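Local coordinates for protein chitosanase (Gynuella sunshinyii YC6258, PDB 6X2Q) that binds chitosan oligosaccharide in a cleft and probably hydrolyses chitosan chains, at residues V114-A126 against L137-E149. Sequence-based numbering, arbitrary orientation.
With GCS (2-amino-2-deoxy-beta-D-glucopyranose), chain B; GCS (2-amino-2-deoxy-beta-D-glucopyranose), chain C; GCS (2-amino-2-deoxy-beta-D-glucopyranose), chain D; GCS (2-amino-2-deoxy-beta-D-glucopyranose), chain E.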
loop_
_atom_site.group_PDB
_atom_site.type_symbol
_atom_site.label_atom_id
_atom_site.label_comp_id
_atom_site.label_asym_id
_atom_site.label_seq_id
_atom_site.Cartn_x
_atom_site.Cartn_y
_atom_site.Cartn_z
ATOM N N VAL A 114 -9.423 -1.298 -2.034
ATOM C CA VAL A 114 -8.461 -0.866 -1.028
ATOM C C VAL A 114 -8.965 -1.205 0.363
ATOM O O VAL A 114 -8.246 -1.803 1.172
ATOM C CB VAL A 114 -8.176 0.638 -1.151
ATOM C CG1 VAL A 114 -7.358 1.103 0.049
ATOM C CG2 VAL A 114 -7.411 0.927 -2.429
ATOM N N ASP A 115 -10.229 -0.859 0.646
ATOM C CA ASP A 115 -10.790 -1.154 1.960
ATOM C C ASP A 115 -10.808 -2.654 2.235
ATOM O O ASP A 115 -10.446 -3.093 3.338
ATOM C CB ASP A 115 -12.205 -0.579 2.080
ATOM C CG ASP A 115 -12.664 -0.489 3.530
ATOM O OD1 ASP A 115 -12.098 0.342 4.286
ATOM O OD2 ASP A 115 -13.555 -1.278 3.917
ATOM N N GLU A 116 -11.227 -3.457 1.246
ATOM C CA GLU A 116 -11.324 -4.900 1.450
ATOM C C GLU A 116 -9.948 -5.562 1.543
ATOM O O GLU A 116 -9.737 -6.440 2.388
ATOM C CB GLU A 116 -12.141 -5.545 0.325
ATOM C CG GLU A 116 -12.453 -7.033 0.567
ATOM C CD GLU A 116 -12.402 -7.924 -0.699
ATOM O OE1 GLU A 116 -13.082 -8.979 -0.700
ATOM O OE2 GLU A 116 -11.675 -7.597 -1.670
ATOM N N LEU A 117 -9.011 -5.197 0.663
ATOM C CA LEU A 117 -7.744 -5.924 0.678
ATOM C C LEU A 117 -6.740 -5.357 1.685
ATOM O O LEU A 117 -5.958 -6.115 2.271
ATOM C CB LEU A 117 -7.106 -5.933 -0.717
ATOM C CG LEU A 117 -7.788 -6.711 -1.847
ATOM C CD1 LEU A 117 -6.946 -6.615 -3.096
ATOM C CD2 LEU A 117 -8.043 -8.184 -1.488
ATOM N N TYR A 118 -6.730 -4.046 1.899
ATOM C CA TYR A 118 -5.605 -3.431 2.600
ATOM C C TYR A 118 -6.000 -2.768 3.910
ATOM O O TYR A 118 -5.423 -3.100 4.954
ATOM C CB TYR A 118 -4.904 -2.432 1.663
ATOM C CG TYR A 118 -4.390 -3.158 0.442
ATOM C CD1 TYR A 118 -3.579 -4.284 0.577
ATOM C CD2 TYR A 118 -4.767 -2.771 -0.839
ATOM C CE1 TYR A 118 -3.144 -4.981 -0.521
ATOM C CE2 TYR A 118 -4.320 -3.466 -1.952
ATOM C CZ TYR A 118 -3.513 -4.568 -1.781
ATOM O OH TYR A 118 -3.086 -5.267 -2.869
ATOM N N PHE A 119 -6.972 -1.850 3.902
ATOM C CA PHE A 119 -7.240 -1.084 5.116
ATOM C C PHE A 119 -7.849 -1.963 6.199
ATOM O O PHE A 119 -7.369 -1.981 7.340
ATOM C CB PHE A 119 -8.150 0.107 4.827
ATOM C CG PHE A 119 -8.409 0.961 6.042
ATOM C CD1 PHE A 119 -7.411 1.774 6.555
ATOM C CD2 PHE A 119 -9.640 0.917 6.699
ATOM C CE1 PHE A 119 -7.638 2.548 7.686
ATOM C CE2 PHE A 119 -9.870 1.690 7.835
ATOM C CZ PHE A 119 -8.863 2.504 8.325
ATOM N N GLN A 120 -8.909 -2.694 5.873
ATOM C CA GLN A 120 -9.555 -3.486 6.915
ATOM C C GLN A 120 -8.641 -4.606 7.393
ATOM O O GLN A 120 -8.482 -4.765 8.614
ATOM C CB GLN A 120 -10.927 -3.989 6.434
ATOM C CG GLN A 120 -11.979 -2.891 6.178
ATOM C CD GLN A 120 -12.402 -2.119 7.443
ATOM O OE1 GLN A 120 -12.311 -2.630 8.567
ATOM N NE2 GLN A 120 -12.867 -0.877 7.257
ATOM N N PRO A 121 -7.990 -5.382 6.525
ATOM C CA PRO A 121 -7.020 -6.351 7.063
ATOM C C PRO A 121 -5.916 -5.715 7.901
ATOM O O PRO A 121 -5.514 -6.304 8.912
ATOM C CB PRO A 121 -6.475 -7.032 5.800
ATOM C CG PRO A 121 -7.606 -6.953 4.844
ATOM C CD PRO A 121 -8.226 -5.601 5.087
ATOM N N ALA A 122 -5.409 -4.533 7.529
ATOM C CA ALA A 122 -4.361 -3.923 8.348
ATOM C C ALA A 122 -4.896 -3.547 9.724
ATOM O O ALA A 122 -4.209 -3.728 10.734
ATOM C CB ALA A 122 -3.763 -2.694 7.656
ATOM N N MET A 123 -6.126 -3.048 9.787
ATOM C CA MET A 123 -6.752 -2.709 11.089
ATOM C C MET A 123 -7.044 -3.979 11.899
ATOM O O MET A 123 -7.015 -3.896 13.100
ATOM C CB MET A 123 -8.012 -1.867 10.929
ATOM C CG MET A 123 -7.771 -0.586 10.208
ATOM S SD MET A 123 -6.602 0.488 10.989
ATOM C CE MET A 123 -5.043 -0.081 10.340
ATOM N N GLU A 124 -7.366 -5.087 11.240
ATOM C CA GLU A 124 -7.560 -6.373 11.945
ATOM C C GLU A 124 -6.198 -6.828 12.475
ATOM O O GLU A 124 -6.158 -7.325 13.567
ATOM C CB GLU A 124 -8.185 -7.435 11.050
ATOM N N ARG A 125 -5.127 -6.634 11.712
ATOM C CA ARG A 125 -3.823 -6.978 12.271
ATOM C C ARG A 125 -3.531 -6.128 13.499
ATOM O O ARG A 125 -3.111 -6.644 14.537
ATOM C CB ARG A 125 -2.721 -6.809 11.235
ATOM C CG ARG A 125 -2.854 -7.710 10.035
ATOM C CD ARG A 125 -2.494 -9.131 10.368
ATOM N NE ARG A 125 -2.712 -10.001 9.217
ATOM C CZ ARG A 125 -2.287 -11.256 9.127
ATOM N NH1 ARG A 125 -1.597 -11.817 10.117
ATOM N NH2 ARG A 125 -2.557 -11.948 8.035
ATOM N N ALA A 126 -3.759 -4.816 13.396
ATOM C CA ALA A 126 -3.498 -3.934 14.525
ATOM C C ALA A 126 -4.261 -4.392 15.760
ATOM O O ALA A 126 -3.696 -4.452 16.856
ATOM C CB ALA A 126 -3.864 -2.493 14.157
ATOM N N LEU A 137 -0.945 2.204 13.299
ATOM C CA LEU A 137 -1.939 1.826 12.296
ATOM C C LEU A 137 -1.518 2.298 10.912
ATOM O O LEU A 137 -1.657 1.566 9.923
ATOM C CB LEU A 137 -3.313 2.402 12.664
ATOM C CG LEU A 137 -4.200 1.627 13.654
ATOM C CD1 LEU A 137 -3.412 1.070 14.828
ATOM C CD2 LEU A 137 -5.368 2.492 14.166
ATOM N N LEU A 138 -1.004 3.523 10.829
ATOM C CA LEU A 138 -0.532 4.040 9.560
ATOM C C LEU A 138 0.609 3.177 9.029
ATOM O O LEU A 138 0.602 2.773 7.860
ATOM C CB LEU A 138 -0.101 5.495 9.750
ATOM C CG LEU A 138 0.614 6.127 8.558
ATOM C CD1 LEU A 138 -0.320 6.204 7.356
ATOM C CD2 LEU A 138 1.118 7.502 8.937
ATOM N N ALA A 139 1.555 2.825 9.901
ATOM C CA ALA A 139 2.694 2.014 9.484
ATOM C C ALA A 139 2.247 0.647 8.999
ATOM O O ALA A 139 2.783 0.128 8.013
ATOM C CB ALA A 139 3.683 1.866 10.638
ATOM N N LEU A 140 1.270 0.038 9.678
ATOM C CA LEU A 140 0.779 -1.248 9.188
ATOM C C LEU A 140 0.038 -1.096 7.872
ATOM O O LEU A 140 0.093 -1.990 7.018
ATOM C CB LEU A 140 -0.135 -1.901 10.222
ATOM C CG LEU A 140 0.558 -2.266 11.530
ATOM C CD1 LEU A 140 -0.493 -2.617 12.598
ATOM C CD2 LEU A 140 1.538 -3.398 11.334
ATOM N N TYR A 141 -0.654 0.024 7.691
ATOM C CA TYR A 141 -1.461 0.201 6.489
ATOM C C TYR A 141 -0.573 0.472 5.279
ATOM O O TYR A 141 -0.780 -0.099 4.197
ATOM C CB TYR A 141 -2.444 1.334 6.719
ATOM C CG TYR A 141 -3.316 1.705 5.548
ATOM C CD1 TYR A 141 -3.894 0.741 4.733
ATOM C CD2 TYR A 141 -3.587 3.041 5.284
ATOM C CE1 TYR A 141 -4.712 1.111 3.674
ATOM C CE2 TYR A 141 -4.387 3.420 4.250
ATOM C CZ TYR A 141 -4.950 2.460 3.442
ATOM O OH TYR A 141 -5.747 2.879 2.406
ATOM N N ASP A 142 0.430 1.332 5.458
ATOM C CA ASP A 142 1.398 1.576 4.402
ATOM C C ASP A 142 2.148 0.303 4.048
ATOM O O ASP A 142 2.368 0.020 2.869
ATOM C CB ASP A 142 2.373 2.668 4.832
ATOM C CG ASP A 142 3.333 3.052 3.722
ATOM O OD1 ASP A 142 2.837 3.557 2.691
ATOM O OD2 ASP A 142 4.570 2.852 3.870
ATOM N N ALA A 143 2.543 -0.485 5.057
ATOM C CA ALA A 143 3.261 -1.725 4.772
ATOM C C ALA A 143 2.371 -2.735 4.052
ATOM O O ALA A 143 2.833 -3.446 3.147
ATOM C CB ALA A 143 3.834 -2.324 6.067
ATOM N N ILE A 144 1.093 -2.831 4.427
ATOM C CA ILE A 144 0.268 -3.815 3.728
ATOM C C ILE A 144 0.116 -3.432 2.257
ATOM O O ILE A 144 0.046 -4.305 1.389
ATOM C CB ILE A 144 -1.102 -4.010 4.423
ATOM C CG1 ILE A 144 -1.604 -5.446 4.214
ATOM C CG2 ILE A 144 -2.132 -3.027 3.915
ATOM C CD1 ILE A 144 -2.855 -5.788 4.985
ATOM N N ILE A 145 0.135 -2.137 1.945
ATOM C CA ILE A 145 -0.081 -1.711 0.566
ATOM C C ILE A 145 1.115 -2.066 -0.311
ATOM O O ILE A 145 0.952 -2.545 -1.443
ATOM C CB ILE A 145 -0.386 -0.205 0.525
ATOM C CG1 ILE A 145 -1.846 0.037 0.928
ATOM C CG2 ILE A 145 -0.083 0.374 -0.876
ATOM C CD1 ILE A 145 -2.125 1.454 1.299
ATOM N N GLN A 146 2.333 -1.839 0.198
ATOM C CA GLN A 146 3.552 -2.070 -0.567
ATOM C C GLN A 146 3.975 -3.536 -0.519
ATOM O O GLN A 146 4.427 -4.080 -1.525
ATOM C CB GLN A 146 4.675 -1.162 -0.038
ATOM C CG GLN A 146 6.027 -1.357 -0.733
ATOM C CD GLN A 146 7.081 -0.326 -0.342
ATOM O OE1 GLN A 146 7.214 0.056 0.821
ATOM N NE2 GLN A 146 7.858 0.105 -1.324
ATOM N N HIS A 147 3.839 -4.195 0.633
ATOM C CA HIS A 147 4.332 -5.561 0.803
ATOM C C HIS A 147 3.277 -6.630 0.572
ATOM O O HIS A 147 3.641 -7.800 0.392
ATOM C CB HIS A 147 4.895 -5.755 2.222
ATOM C CG HIS A 147 6.011 -4.820 2.563
ATOM N ND1 HIS A 147 7.327 -5.230 2.645
ATOM C CD2 HIS A 147 6.012 -3.492 2.837
ATOM C CE1 HIS A 147 8.085 -4.196 2.962
ATOM N NE2 HIS A 147 7.315 -3.131 3.083
ATOM N N GLY A 148 1.992 -6.273 0.630
ATOM C CA GLY A 148 0.917 -7.237 0.474
ATOM C C GLY A 148 0.693 -8.054 1.729
ATOM O O GLY A 148 1.475 -7.955 2.682
ATOM N N GLU A 149 -0.372 -8.858 1.752
ATOM C CA GLU A 149 -0.697 -9.711 2.891
ATOM C C GLU A 149 -0.499 -11.197 2.573
ATOM O O GLU A 149 -1.145 -12.066 3.166
ATOM C CB GLU A 149 -2.130 -9.450 3.374
ATOM C CG GLU A 149 -2.331 -9.790 4.841
ATOM C CD GLU A 149 -3.802 -9.815 5.267
ATOM O OE1 GLU A 149 -4.695 -9.668 4.396
ATOM O OE2 GLU A 149 -4.068 -10.004 6.483
HETATM C C1 GCS B . 1.661 -4.691 -4.210
HETATM C C2 GCS B . 0.431 -5.416 -4.717
HETATM C C3 GCS B . 0.035 -6.465 -3.718
HETATM C C4 GCS B . 1.150 -7.472 -3.488
HETATM C C5 GCS B . 2.429 -6.638 -3.362
HETATM C C6 GCS B . 3.725 -7.396 -3.264
HETATM N N2 GCS B . -0.657 -4.569 -5.047
HETATM O O1 GCS B . 2.205 -3.658 -5.029
HETATM O O3 GCS B . -1.058 -7.099 -4.249
HETATM O O4 GCS B . 0.803 -8.375 -2.828
HETATM O O5 GCS B . 2.592 -5.686 -4.381
HETATM O O6 GCS B . 3.772 -8.507 -4.096
HETATM C C1 GCS C . 4.662 -1.208 -6.541
HETATM C C2 GCS C . 5.672 -2.043 -5.578
HETATM C C3 GCS C . 4.625 -3.047 -4.882
HETATM C C4 GCS C . 3.227 -2.486 -4.450
HETATM C C5 GCS C . 2.455 -1.343 -5.131
HETATM C C6 GCS C . 1.891 -0.691 -4.202
HETATM N N2 GCS C . 6.689 -2.662 -6.216
HETATM O O1 GCS C . 5.509 -0.242 -7.017
HETATM O O3 GCS C . 5.274 -3.261 -3.611
HETATM O O5 GCS C . 3.528 -0.699 -5.933
HETATM O O6 GCS C . 1.608 0.658 -4.612
HETATM C C1 GCS D . -0.251 -9.324 -2.661
HETATM C C2 GCS D . 0.091 -10.595 -1.962
HETATM C C3 GCS D . -1.031 -11.575 -2.146
HETATM C C4 GCS D . -2.319 -11.108 -1.505
HETATM C C5 GCS D . -2.472 -9.643 -1.921
HETATM C C6 GCS D . -3.506 -8.911 -1.125
HETATM N N2 GCS D . 1.234 -11.160 -2.544
HETATM O O3 GCS D . -0.622 -12.764 -1.570
HETATM O O4 GCS D . -3.175 -11.974 -1.360
HETATM O O5 GCS D . -1.309 -8.851 -1.882
HETATM O O6 GCS D . -2.997 -8.669 0.136
HETATM C C1 GCS E . -3.900 -12.535 -0.595
HETATM C C2 GCS E . -5.196 -13.029 -1.002
HETATM C C3 GCS E . -5.943 -13.699 0.152
HETATM C C4 GCS E . -5.061 -14.787 0.643
HETATM C C5 GCS E . -3.796 -14.107 1.078
HETATM C C6 GCS E . -2.863 -15.150 1.589
HETATM N N2 GCS E . -6.063 -12.055 -1.552
HETATM O O3 GCS E . -7.139 -14.344 -0.232
HETATM O O4 GCS E . -5.697 -15.461 1.709
HETATM O O5 GCS E . -3.188 -13.536 -0.031
HETATM O O6 GCS E . -3.097 -15.193 2.977
HETATM O O HOH W 1 -5.088 -8.467 2.227
#
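One wall of the chitotetraose cleft is built where Y118 packs on I144 and I145, at the sugar end of a pair formed by helix 114-126 and helix 137-147. The axes approach to 8.8 Å with N-to-C directions 139° apart, which identifies a splayed antiparallel pair. CB of Y118 lies 3.6 Å from I144 CG2, while I145 CG1 comes across the tyrosine at about a right angle. With CG anti to the carbonyl carbon, the Y118 ring reaches the ligand; its OH is hydrogen-bonded to D52 and sits 3.1 Å from O3 of the chain B sugar. Deeper in, A122 CB rests on the Y141 backbone, 3.9 Å from its CA. The F119 edge meets the Y141 face in a T-shaped stack, planes at 83°, with I145 CD1 against the opposite face. At the far end, M123 SD touches L137 CG, and A126 CB contacts both L137 CD1 and L140 CD1. E149, just past helix 134-147, turns back to R125: OE2 accepts from NE (3.1 Å) and NH2 (2.9 Å), both side-on in the guanidinium plane, although the carboxylate is turned 74° from that plane. A water bridge from its other oxygen, OE1, to L117 O is doubtful, because both bonds are very short. With an alanine in place of E149, the R125 guanidinium would probably lose its carboxylate mate and be freer to turn. The E149 backbone N donates to O6 of the chain D sugar (3.1 Å), bringing the turn after the helix against the bound sugar. Buried helix packing that ends in a sugar-binding turn is consistent with the mainly helical, lysozyme-clan fold of GH46 chitosanases, whose cleft receives the chitosan chain.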